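Local coordinates for protein nicking enzyme (Staphylococcus aureus, PDB 4HT4) that probably nicks and relaxes plasmid DNA to start conjugative transfer of antibiotic resistance in Staphylococcus aureus, at residues G89-S98 with Q176-F185; L110-N120 with A131-L140. The protein carries 1 engineered substitution. All coordinates share one frame; numbering follows the deposited sequence.

Interaction 1: residues G89-S98 with Q176-F185. With nucleotides of chain B.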
loop_
_atom_site.group_PDB
_atom_site.type_symbol
_atom_site.label_atom_id
_atom_site.label_comp_id
_atom_site.label_asym_id
_atom_site.label_seq_id
_atom_site.Cartn_x
_atom_site.Cartn_y
_atom_site.Cartn_z
ATOM N N GLY A 89 -2.217 -10.527 -5.351
ATOM C CA GLY A 89 -2.710 -11.075 -6.599
ATOM C C GLY A 89 -4.219 -10.969 -6.680
ATOM O O GLY A 89 -4.929 -11.385 -5.766
ATOM N N LEU A 90 -4.711 -10.402 -7.776
ATOM C CA LEU A 90 -6.147 -10.273 -7.991
ATOM C C LEU A 90 -6.637 -11.353 -8.952
ATOM O O LEU A 90 -5.955 -11.678 -9.923
ATOM C CB LEU A 90 -6.479 -8.886 -8.544
ATOM C CG LEU A 90 -6.085 -7.694 -7.673
ATOM C CD1 LEU A 90 -6.471 -6.386 -8.348
ATOM C CD2 LEU A 90 -6.734 -7.801 -6.306
ATOM N N PRO A 91 -7.825 -11.914 -8.681
ATOM C CA PRO A 91 -8.429 -12.949 -9.532
ATOM C C PRO A 91 -8.692 -12.433 -10.944
ATOM O O PRO A 91 -9.405 -11.443 -11.112
ATOM C CB PRO A 91 -9.751 -13.258 -8.822
ATOM C CG PRO A 91 -10.022 -12.063 -7.969
ATOM C CD PRO A 91 -8.684 -11.570 -7.536
ATOM N N ASN A 92 -8.123 -13.104 -11.941
ATOM C CA ASN A 92 -8.201 -12.638 -13.323
ATOM C C ASN A 92 -9.536 -12.919 -14.014
ATOM O O ASN A 92 -9.732 -12.538 -15.168
ATOM C CB ASN A 92 -7.044 -13.205 -14.150
ATOM C CG ASN A 92 -7.042 -14.717 -14.192
ATOM O OD1 ASN A 92 -7.633 -15.378 -13.337
ATOM N ND2 ASN A 92 -6.365 -15.276 -15.188
ATOM N N GLU A 93 -10.451 -13.582 -13.314
ATOM C CA GLU A 93 -11.788 -13.804 -13.853
ATOM C C GLU A 93 -12.709 -12.639 -13.513
ATOM O O GLU A 93 -13.815 -12.532 -14.043
ATOM C CB GLU A 93 -12.384 -15.119 -13.344
ATOM C CG GLU A 93 -12.258 -15.331 -11.849
ATOM C CD GLU A 93 -10.999 -16.084 -11.480
ATOM O OE1 GLU A 93 -10.454 -16.791 -12.354
ATOM O OE2 GLU A 93 -10.553 -15.971 -10.320
ATOM N N PHE A 94 -12.241 -11.770 -12.626
ATOM C CA PHE A 94 -12.995 -10.583 -12.247
ATOM C C PHE A 94 -12.926 -9.509 -13.324
ATOM O O PHE A 94 -11.906 -9.351 -13.997
ATOM C CB PHE A 94 -12.457 -10.001 -10.939
ATOM C CG PHE A 94 -13.094 -10.573 -9.707
ATOM C CD1 PHE A 94 -13.940 -11.664 -9.785
ATOM C CD2 PHE A 94 -12.841 -10.015 -8.466
ATOM C CE1 PHE A 94 -14.523 -12.186 -8.647
ATOM C CE2 PHE A 94 -13.421 -10.532 -7.326
ATOM C CZ PHE A 94 -14.262 -11.618 -7.418
ATOM N N ASP A 95 -14.019 -8.770 -13.476
ATOM C CA ASP A 95 -14.025 -7.583 -14.318
ATOM C C ASP A 95 -13.347 -6.464 -13.534
ATOM O O ASP A 95 -13.311 -6.514 -12.305
ATOM C CB ASP A 95 -15.459 -7.201 -14.691
ATOM C CG ASP A 95 -16.342 -6.997 -13.480
ATOM O OD1 ASP A 95 -16.950 -7.986 -13.020
ATOM O OD2 ASP A 95 -16.429 -5.850 -12.992
ATOM N N PRO A 96 -12.785 -5.466 -14.240
ATOM C CA PRO A 96 -12.078 -4.349 -13.600
ATOM C C PRO A 96 -12.864 -3.695 -12.465
ATOM O O PRO A 96 -12.300 -3.456 -11.398
ATOM C CB PRO A 96 -11.899 -3.356 -14.748
ATOM C CG PRO A 96 -11.799 -4.210 -15.947
ATOM C CD PRO A 96 -12.714 -5.381 -15.710
ATOM N N ASN A 97 -14.145 -3.422 -12.694
ATOM C CA ASN A 97 -14.977 -2.755 -11.696
ATOM C C ASN A 97 -15.071 -3.519 -10.378
ATOM O O ASN A 97 -15.037 -2.919 -9.303
ATOM C CB ASN A 97 -16.378 -2.486 -12.254
ATOM N N SER A 98 -15.184 -4.840 -10.463
ATOM C CA SER A 98 -15.261 -5.677 -9.270
ATOM C C SER A 98 -13.873 -5.922 -8.687
ATOM O O SER A 98 -13.727 -6.144 -7.485
ATOM C CB SER A 98 -15.953 -7.006 -9.581
ATOM O OG SER A 98 -15.266 -7.712 -10.599
ATOM N N GLN A 176 -11.001 -11.733 -0.174
ATOM C CA GLN A 176 -11.019 -12.182 -1.559
ATOM C C GLN A 176 -12.074 -13.262 -1.784
ATOM O O GLN A 176 -12.822 -13.209 -2.760
ATOM C CB GLN A 176 -9.643 -12.700 -1.976
ATOM C CG GLN A 176 -9.565 -13.126 -3.427
ATOM C CD GLN A 176 -8.166 -13.522 -3.839
ATOM O OE1 GLN A 176 -7.241 -13.514 -3.027
ATOM N NE2 GLN A 176 -8.002 -13.871 -5.108
ATOM N N ASN A 177 -12.125 -14.236 -0.879
ATOM C CA ASN A 177 -13.118 -15.302 -0.957
ATOM C C ASN A 177 -14.542 -14.767 -0.871
ATOM O O ASN A 177 -15.456 -15.310 -1.490
ATOM C CB ASN A 177 -12.883 -16.345 0.139
ATOM C CG ASN A 177 -11.680 -17.223 -0.139
ATOM O OD1 ASN A 177 -11.318 -17.457 -1.292
ATOM N ND2 ASN A 177 -11.055 -17.720 0.922
ATOM N N LYS A 178 -14.718 -13.699 -0.101
ATOM C CA LYS A 178 -16.021 -13.066 0.047
ATOM C C LYS A 178 -16.490 -12.476 -1.277
ATOM O O LYS A 178 -17.640 -12.655 -1.673
ATOM C CB LYS A 178 -15.960 -11.973 1.114
ATOM C CG LYS A 178 -17.243 -11.176 1.263
ATOM C CD LYS A 178 -17.078 -10.071 2.293
ATOM C CE LYS A 178 -18.329 -9.219 2.397
ATOM N NZ LYS A 178 -18.168 -8.136 3.406
ATOM N N HIS A 179 -15.590 -11.774 -1.958
ATOM C CA HIS A 179 -15.912 -11.175 -3.249
ATOM C C HIS A 179 -16.059 -12.231 -4.337
ATOM O O HIS A 179 -16.807 -12.042 -5.296
ATOM C CB HIS A 179 -14.853 -10.147 -3.646
ATOM C CG HIS A 179 -15.041 -8.812 -3.000
ATOM N ND1 HIS A 179 -15.564 -7.727 -3.672
ATOM C CD2 HIS A 179 -14.788 -8.385 -1.740
ATOM C CE1 HIS A 179 -15.620 -6.691 -2.856
ATOM N NE2 HIS A 179 -15.154 -7.062 -1.677
ATOM N N LEU A 180 -15.342 -13.339 -4.184
ATOM C CA LEU A 180 -15.450 -14.447 -5.125
ATOM C C LEU A 180 -16.829 -15.090 -5.039
ATOM O O LEU A 180 -17.384 -15.528 -6.046
ATOM C CB LEU A 180 -14.359 -15.487 -4.867
ATOM C CG LEU A 180 -12.957 -15.155 -5.376
ATOM C CD1 LEU A 180 -11.971 -16.230 -4.953
ATOM C CD2 LEU A 180 -12.967 -15.005 -6.886
ATOM N N GLU A 181 -17.379 -15.137 -3.831
ATOM C CA GLU A 181 -18.707 -15.694 -3.620
ATOM C C GLU A 181 -19.786 -14.713 -4.064
ATOM O O GLU A 181 -20.800 -15.109 -4.640
ATOM C CB GLU A 181 -18.904 -16.055 -2.148
ATOM C CG GLU A 181 -20.322 -16.459 -1.794
ATOM C CD GLU A 181 -20.453 -16.895 -0.352
ATOM O OE1 GLU A 181 -19.429 -17.290 0.244
ATOM O OE2 GLU A 181 -21.580 -16.842 0.184
ATOM N N LYS A 182 -19.553 -13.431 -3.800
ATOM C CA LYS A 182 -20.530 -12.391 -4.100
ATOM C C LYS A 182 -20.784 -12.254 -5.598
ATOM O O LYS A 182 -21.917 -12.025 -6.022
ATOM C CB LYS A 182 -20.076 -11.050 -3.519
ATOM N N ASN A 183 -19.731 -12.398 -6.396
ATOM C CA ASN A 183 -19.853 -12.264 -7.843
ATOM C C ASN A 183 -20.281 -13.560 -8.532
ATOM O O ASN A 183 -20.483 -13.590 -9.746
ATOM C CB ASN A 183 -18.555 -11.727 -8.453
ATOM C CG ASN A 183 -18.228 -10.323 -7.981
ATOM O OD1 ASN A 183 -18.746 -9.340 -8.512
ATOM N ND2 ASN A 183 -17.363 -10.222 -6.980
ATOM N N GLY A 184 -20.418 -14.627 -7.753
ATOM C CA GLY A 184 -20.938 -15.880 -8.267
ATOM C C GLY A 184 -19.894 -16.815 -8.845
ATOM O O GLY A 184 -20.010 -17.258 -9.988
ATOM N N PHE A 185 -18.874 -17.121 -8.052
ATOM C CA PHE A 185 -17.842 -18.065 -8.462
ATOM C C PHE A 185 -17.712 -19.189 -7.448
ATOM O O PHE A 185 -17.780 -18.958 -6.241
ATOM C CB PHE A 185 -16.496 -17.360 -8.632
ATOM C CG PHE A 185 -16.469 -16.369 -9.757
ATOM C CD1 PHE A 185 -16.243 -16.787 -11.056
ATOM C CD2 PHE A 185 -16.668 -15.021 -9.517
ATOM C CE1 PHE A 185 -16.218 -15.881 -12.097
ATOM C CE2 PHE A 185 -16.645 -14.109 -10.554
ATOM C CZ PHE A 185 -16.419 -14.541 -11.845
ATOM P P DG B 25 1.739 -20.559 -12.474
ATOM O OP1 DG B 25 0.554 -21.443 -12.555
ATOM O OP2 DG B 25 3.098 -21.139 -12.566
ATOM O "O5'" DG B 25 1.607 -19.429 -13.594
ATOM C "C5'" DG B 25 0.353 -18.790 -13.764
ATOM C "C4'" DG B 25 0.521 -17.391 -14.318
ATOM O "O4'" DG B 25 -0.794 -16.797 -14.454
ATOM C "C3'" DG B 25 1.261 -16.427 -13.410
ATOM O "O3'" DG B 25 1.586 -15.261 -14.144
ATOM C "C2'" DG B 25 0.151 -16.127 -12.418
ATOM C "C1'" DG B 25 -0.983 -15.866 -13.405
ATOM N N9 DG B 25 -2.326 -16.045 -12.863
ATOM C C8 DG B 25 -3.158 -17.118 -13.070
ATOM N N7 DG B 25 -4.306 -17.003 -12.465
ATOM C C5 DG B 25 -4.234 -15.776 -11.818
ATOM C C6 DG B 25 -5.187 -15.120 -11.005
ATOM O O6 DG B 25 -6.321 -15.503 -10.683
ATOM N N1 DG B 25 -4.708 -13.894 -10.549
ATOM C C2 DG B 25 -3.470 -13.373 -10.843
ATOM N N2 DG B 25 -3.197 -12.176 -10.306
ATOM N N3 DG B 25 -2.566 -13.978 -11.605
ATOM C C4 DG B 25 -3.018 -15.173 -12.055
HETATM O O HOH W 1 -6.078 -14.083 -7.424
#
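Phe94 packs against Leu180, Asn183 and Phe185, and Pro91 against Gln176 and Leu180, in a largely apolar, partly buried contact between a loop and a helix end. It lies toward the edge of the MobA/MobL relaxase domain, where the chain leaves sheet strand 81-89, makes a type I turn from Pro91 to Phe94 and enters helix 96-108; across from it, helix 162-182 ends. Phe94 buries more surface here than any other residue. Its CZ comes within 3.7 Å of Leu180 CD2, and Asn183 ND2 and His179 O, themselves hydrogen-bonded, both approach CZ obliquely to the ring; Pro91 CG lies over one face, offset toward the rim. The Phe185 ring meets Phe94 obliquely, with centroids 5.6 Å apart and planes at 45°. Phe185 in turn has the methylene Glu93 CG over one of its faces, 4.0 Å from Phe185 CE1; Glu93 OE2 is hydrogen-bonded to Ala1 N. Gln176 reaches across with an extended chain, its CG opposite the backbone N (chi1 -177°), and sets NE2 beside Pro91 CD.

Both helix ends are capped. A Schellman motif with Gly184 at positive phi turns the chain back and brings Phe185 CE2 to the edge of the Phe94 ring, and Asp95 is the N-cap of helix 96-108, OD2 receiving Ser98 N. The same loop grips DNA through its backbone: Leu90 O accepts from N1 of DG25 of chain B and, weakly, from N2, a pattern suited to guanine. Two residues on, Asn92 N donates to O6 of that base at 3.3 Å.

Interaction 2: residues L110-N120 with A131-L140. With NI (nickel (II) ion), chain C; nucleotides of chain B.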
loop_
_atom_site.group_PDB
_atom_site.type_symbol
_atom_site.label_atom_id
_atom_site.label_comp_id
_atom_site.label_asym_id
_atom_site.label_seq_id
_atom_site.Cartn_x
_atom_site.Cartn_y
_atom_site.Cartn_z
ATOM N N LEU A 110 -6.672 -1.505 6.092
ATOM C CA LEU A 110 -5.348 -1.095 6.541
ATOM C C LEU A 110 -5.381 0.340 7.054
ATOM O O LEU A 110 -4.713 0.678 8.030
ATOM C CB LEU A 110 -4.330 -1.222 5.409
ATOM C CG LEU A 110 -4.077 -2.630 4.875
ATOM C CD1 LEU A 110 -3.021 -2.605 3.783
ATOM C CD2 LEU A 110 -3.662 -3.555 6.005
ATOM N N SER A 111 -6.169 1.182 6.391
ATOM C CA SER A 111 -6.314 2.573 6.804
ATOM C C SER A 111 -7.163 2.678 8.067
ATOM O O SER A 111 -7.264 3.744 8.673
ATOM C CB SER A 111 -6.929 3.412 5.682
ATOM O OG SER A 111 -8.264 3.020 5.419
ATOM N N ASN A 112 -7.771 1.562 8.458
ATOM C CA ASN A 112 -8.565 1.502 9.676
ATOM C C ASN A 112 -7.707 1.198 10.897
ATOM O O ASN A 112 -8.212 1.103 12.015
ATOM C CB ASN A 112 -9.657 0.441 9.538
ATOM C CG ASN A 112 -11.040 1.042 9.421
ATOM O OD1 ASN A 112 -11.806 1.055 10.385
ATOM N ND2 ASN A 112 -11.367 1.548 8.237
ATOM N N GLU A 113 -6.405 1.047 10.678
ATOM C CA GLU A 113 -5.493 0.624 11.741
ATOM C C GLU A 113 -4.506 1.609 12.428
ATOM O O GLU A 113 -3.972 1.248 13.475
ATOM C CB GLU A 113 -4.740 -0.642 11.310
ATOM C CG GLU A 113 -5.648 -1.841 11.082
ATOM C CD GLU A 113 -4.877 -3.110 10.780
ATOM O OE1 GLU A 113 -5.222 -3.793 9.793
ATOM O OE2 GLU A 113 -3.933 -3.429 11.534
ATOM N N GLY A 114 -4.229 2.811 11.906
ATOM C CA GLY A 114 -4.757 3.371 10.675
ATOM C C GLY A 114 -3.673 4.042 9.858
ATOM O O GLY A 114 -3.246 5.156 10.163
HETATM N N MSE A 115 -3.230 3.352 8.813
HETATM C CA MSE A 115 -2.144 3.832 7.973
HETATM C C MSE A 115 -2.692 4.634 6.800
HETATM O O MSE A 115 -3.902 4.685 6.579
HETATM C CB MSE A 115 -1.337 2.644 7.446
HETATM C CG MSE A 115 -1.552 1.368 8.246
HETATM SE SE MSE A 115 -0.920 -0.241 7.348
HETATM C CE MSE A 115 0.989 0.049 7.520
ATOM N N ILE A 116 -1.795 5.270 6.055
ATOM C CA ILE A 116 -2.165 5.905 4.800
ATOM C C ILE A 116 -1.760 4.980 3.663
ATOM O O ILE A 116 -0.599 4.582 3.562
ATOM C CB ILE A 116 -1.479 7.267 4.622
ATOM C CG1 ILE A 116 -1.887 8.221 5.746
ATOM C CG2 ILE A 116 -1.827 7.859 3.266
ATOM C CD1 ILE A 116 -1.311 9.610 5.602
ATOM N N VAL A 117 -2.719 4.634 2.811
ATOM C CA VAL A 117 -2.483 3.645 1.768
ATOM C C VAL A 117 -2.527 4.245 0.369
ATOM O O VAL A 117 -3.537 4.818 -0.043
ATOM C CB VAL A 117 -3.505 2.500 1.849
ATOM C CG1 VAL A 117 -3.183 1.433 0.818
ATOM C CG2 VAL A 117 -3.518 1.906 3.247
ATOM N N ASP A 118 -1.424 4.105 -0.357
ATOM C CA ASP A 118 -1.367 4.531 -1.747
ATOM C C ASP A 118 -1.671 3.334 -2.641
ATOM O O ASP A 118 -0.773 2.564 -2.987
ATOM C CB ASP A 118 0.013 5.097 -2.077
ATOM C CG ASP A 118 0.016 5.937 -3.341
ATOM O OD1 ASP A 118 -0.876 5.746 -4.195
ATOM O OD2 ASP A 118 0.916 6.790 -3.483
ATOM N N LEU A 119 -2.938 3.183 -3.009
ATOM C CA LEU A 119 -3.379 2.030 -3.786
ATOM C C LEU A 119 -3.205 2.239 -5.285
ATOM O O LEU A 119 -3.677 3.229 -5.845
ATOM C CB LEU A 119 -4.842 1.708 -3.479
ATOM C CG LEU A 119 -5.462 0.575 -4.301
ATOM C CD1 LEU A 119 -4.789 -0.751 -3.984
ATOM C CD2 LEU A 119 -6.959 0.496 -4.056
ATOM N N ASN A 120 -2.522 1.296 -5.926
ATOM C CA ASN A 120 -2.348 1.318 -7.373
ATOM C C ASN A 120 -2.534 -0.071 -7.970
ATOM O O ASN A 120 -1.858 -1.022 -7.576
ATOM C CB ASN A 120 -0.970 1.866 -7.746
ATOM C CG ASN A 120 -0.697 3.222 -7.132
ATOM O OD1 ASN A 120 0.025 3.333 -6.141
ATOM N ND2 ASN A 120 -1.282 4.263 -7.711
ATOM N N ALA A 131 -2.185 -5.665 -7.335
ATOM C CA ALA A 131 -2.362 -4.346 -6.745
ATOM C C ALA A 131 -1.255 -4.016 -5.753
ATOM O O ALA A 131 -1.056 -4.730 -4.771
ATOM C CB ALA A 131 -3.716 -4.249 -6.074
ATOM N N HIS A 132 -0.540 -2.927 -6.015
ATOM C CA HIS A 132 0.509 -2.467 -5.117
ATOM C C HIS A 132 -0.081 -1.554 -4.049
ATOM O O HIS A 132 -0.919 -0.703 -4.345
ATOM C CB HIS A 132 1.582 -1.707 -5.895
ATOM C CG HIS A 132 2.166 -2.478 -7.037
ATOM N ND1 HIS A 132 3.435 -3.013 -7.001
ATOM C CD2 HIS A 132 1.657 -2.798 -8.249
ATOM C CE1 HIS A 132 3.683 -3.630 -8.143
ATOM N NE2 HIS A 132 2.620 -3.513 -8.919
ATOM N N LEU A 133 0.356 -1.733 -2.808
ATOM C CA LEU A 133 -0.124 -0.896 -1.714
ATOM C C LEU A 133 1.026 -0.288 -0.911
ATOM O O LEU A 133 1.643 -0.963 -0.087
ATOM C CB LEU A 133 -1.050 -1.687 -0.784
ATOM C CG LEU A 133 -2.462 -2.017 -1.272
ATOM C CD1 LEU A 133 -2.471 -3.228 -2.191
ATOM C CD2 LEU A 133 -3.388 -2.238 -0.087
ATOM N N LEU A 134 1.309 0.986 -1.162
ATOM C CA LEU A 134 2.315 1.713 -0.394
ATOM C C LEU A 134 1.715 2.260 0.894
ATOM O O LEU A 134 0.815 3.100 0.864
ATOM C CB LEU A 134 2.907 2.857 -1.217
ATOM C CG LEU A 134 4.233 2.585 -1.923
ATOM C CD1 LEU A 134 4.703 3.826 -2.660
ATOM C CD2 LEU A 134 5.279 2.132 -0.921
ATOM N N CYS A 135 2.225 1.783 2.024
ATOM C CA CYS A 135 1.687 2.154 3.324
ATOM C C CYS A 135 2.727 2.868 4.180
ATOM O O CYS A 135 3.910 2.526 4.151
ATOM C CB CYS A 135 1.185 0.910 4.054
ATOM S SG CYS A 135 0.016 -0.085 3.103
ATOM N N THR A 136 2.278 3.860 4.942
ATOM C CA THR A 136 3.161 4.597 5.839
ATOM C C THR A 136 3.588 3.723 7.014
ATOM O O THR A 136 2.880 2.792 7.396
ATOM C CB THR A 136 2.489 5.873 6.373
ATOM O OG1 THR A 136 1.271 5.530 7.047
ATOM C CG2 THR A 136 2.178 6.826 5.229
ATOM N N LEU A 137 4.750 4.027 7.582
ATOM C CA LEU A 137 5.276 3.258 8.702
ATOM C C LEU A 137 5.002 3.958 10.030
ATOM O O LEU A 137 5.363 3.456 11.095
ATOM C CB LEU A 137 6.778 3.028 8.535
ATOM C CG LEU A 137 7.242 2.268 7.291
ATOM C CD1 LEU A 137 8.755 2.193 7.255
ATOM C CD2 LEU A 137 6.647 0.877 7.267
ATOM N N ARG A 138 4.362 5.120 9.958
ATOM C CA ARG A 138 4.030 5.888 11.150
ATOM C C ARG A 138 2.563 6.305 11.129
ATOM O O ARG A 138 1.932 6.338 10.073
ATOM C CB ARG A 138 4.919 7.130 11.253
ATOM C CG ARG A 138 6.413 6.838 11.283
ATOM C CD ARG A 138 7.221 8.110 11.078
ATOM N NE ARG A 138 8.656 7.851 10.995
ATOM C CZ ARG A 138 9.521 8.108 11.972
ATOM N NH1 ARG A 138 9.099 8.639 13.112
ATOM N NH2 ARG A 138 10.809 7.843 11.808
ATOM N N GLY A 139 2.027 6.623 12.303
ATOM C CA GLY A 139 0.658 7.092 12.415
ATOM C C GLY A 139 0.600 8.599 12.560
ATOM O O GLY A 139 1.632 9.260 12.680
ATOM N N LEU A 140 -0.611 9.146 12.550
ATOM C CA LEU A 140 -0.800 10.586 12.682
ATOM C C LEU A 140 -1.272 10.955 14.083
ATOM O O LEU A 140 -2.000 10.194 14.723
ATOM C CB LEU A 140 -1.797 11.097 11.641
ATOM C CG LEU A 140 -1.236 11.677 10.342
ATOM C CD1 LEU A 140 -0.274 10.706 9.679
ATOM C CD2 LEU A 140 -2.372 12.032 9.398
HETATM NI NI NI C . 3.215 -4.199 -10.682
ATOM P P DC B 16 12.033 7.418 15.400
ATOM O OP1 DC B 16 11.528 8.663 14.780
ATOM O OP2 DC B 16 11.101 6.531 16.134
ATOM O "O5'" DC B 16 12.754 6.547 14.270
ATOM C "C5'" DC B 16 13.172 5.226 14.563
ATOM C "C4'" DC B 16 14.412 4.849 13.776
ATOM O "O4'" DC B 16 15.498 4.648 14.713
ATOM C "C3'" DC B 16 14.266 3.569 12.959
ATOM O "O3'" DC B 16 14.498 3.831 11.576
ATOM C "C2'" DC B 16 15.299 2.594 13.519
ATOM C "C1'" DC B 16 16.155 3.419 14.474
ATOM N N1 DC B 16 16.369 2.732 15.780
ATOM C C2 DC B 16 17.486 1.909 15.959
ATOM O O2 DC B 16 18.285 1.765 15.028
ATOM N N3 DC B 16 17.667 1.291 17.151
ATOM C C4 DC B 16 16.784 1.467 18.134
ATOM N N4 DC B 16 17.004 0.837 19.291
ATOM C C5 DC B 16 15.637 2.298 17.973
ATOM C C6 DC B 16 15.472 2.904 16.792
HETATM O O HOH W 2 4.324 -5.819 -10.650
HETATM O O HOH W 3 4.568 -2.784 -10.907
#
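Thr136 lends a side-chain oxygen where a backbone carbonyl would be expected: its OG1 accepts from Ile116 N at 3.2 Å, almost straight at 177°. A chi1 of 58° puts OG1 between the backbone N and the carbonyl carbon, turned to Ile116, and OG1 in turn donates a hydrogen bond to Arg138 O. Thr136 N still bonds to Ile116 O. From there the strands run antiparallel in regular pairing, Asp118 with Leu134 and Asn120 with His132 being the hydrogen-bonded pairs.

On one face Leu133 fits between Val117 CG1 and Leu119 CD1, each 3.8 Å from its nearest Leu133 carbon (CD2 and CG); the Leu110 side chain crosses that of Leu133 at about a right angle, and its CD1 also touches Cys135 SG. The other face is more polar. There the Asp118 carboxylate is held by Trp68 and Arg64, and His132, with Glu85 as its other polar partner, binds nickel through NE2 at 2.0 Å. Farther along, Arg138 meets OP1 of DC16 of chain B at its guanidinium edge. Completed by His122, His130 and two waters, the nickel site on this hairpin is the three-histidine metal centre typical of HUH relaxases.

How the interactions relate
Interaction 2 is the buried centre of the domain, two neighbouring strands of the five-stranded sheet, whereas interaction 1 lies about 22 Å away, centre to centre, toward the periphery. Segments 110-120 and 131-140 are joined by strand pairing together with close apolar packing; 89-98 with 176-185 relies on rings and aliphatic carbons, with no direct hydrogen bond between its two segments. They share a boundary: Leu90 CD1 packs on Ala131 CB at 4.2 Å, and helix 96-108, begun in interaction 1, leads into the 110-120 segment. Both meet chain B, but interaction 1 reads a guanine base through main-chain atoms, while interaction 2 holds a phosphate with an arginine.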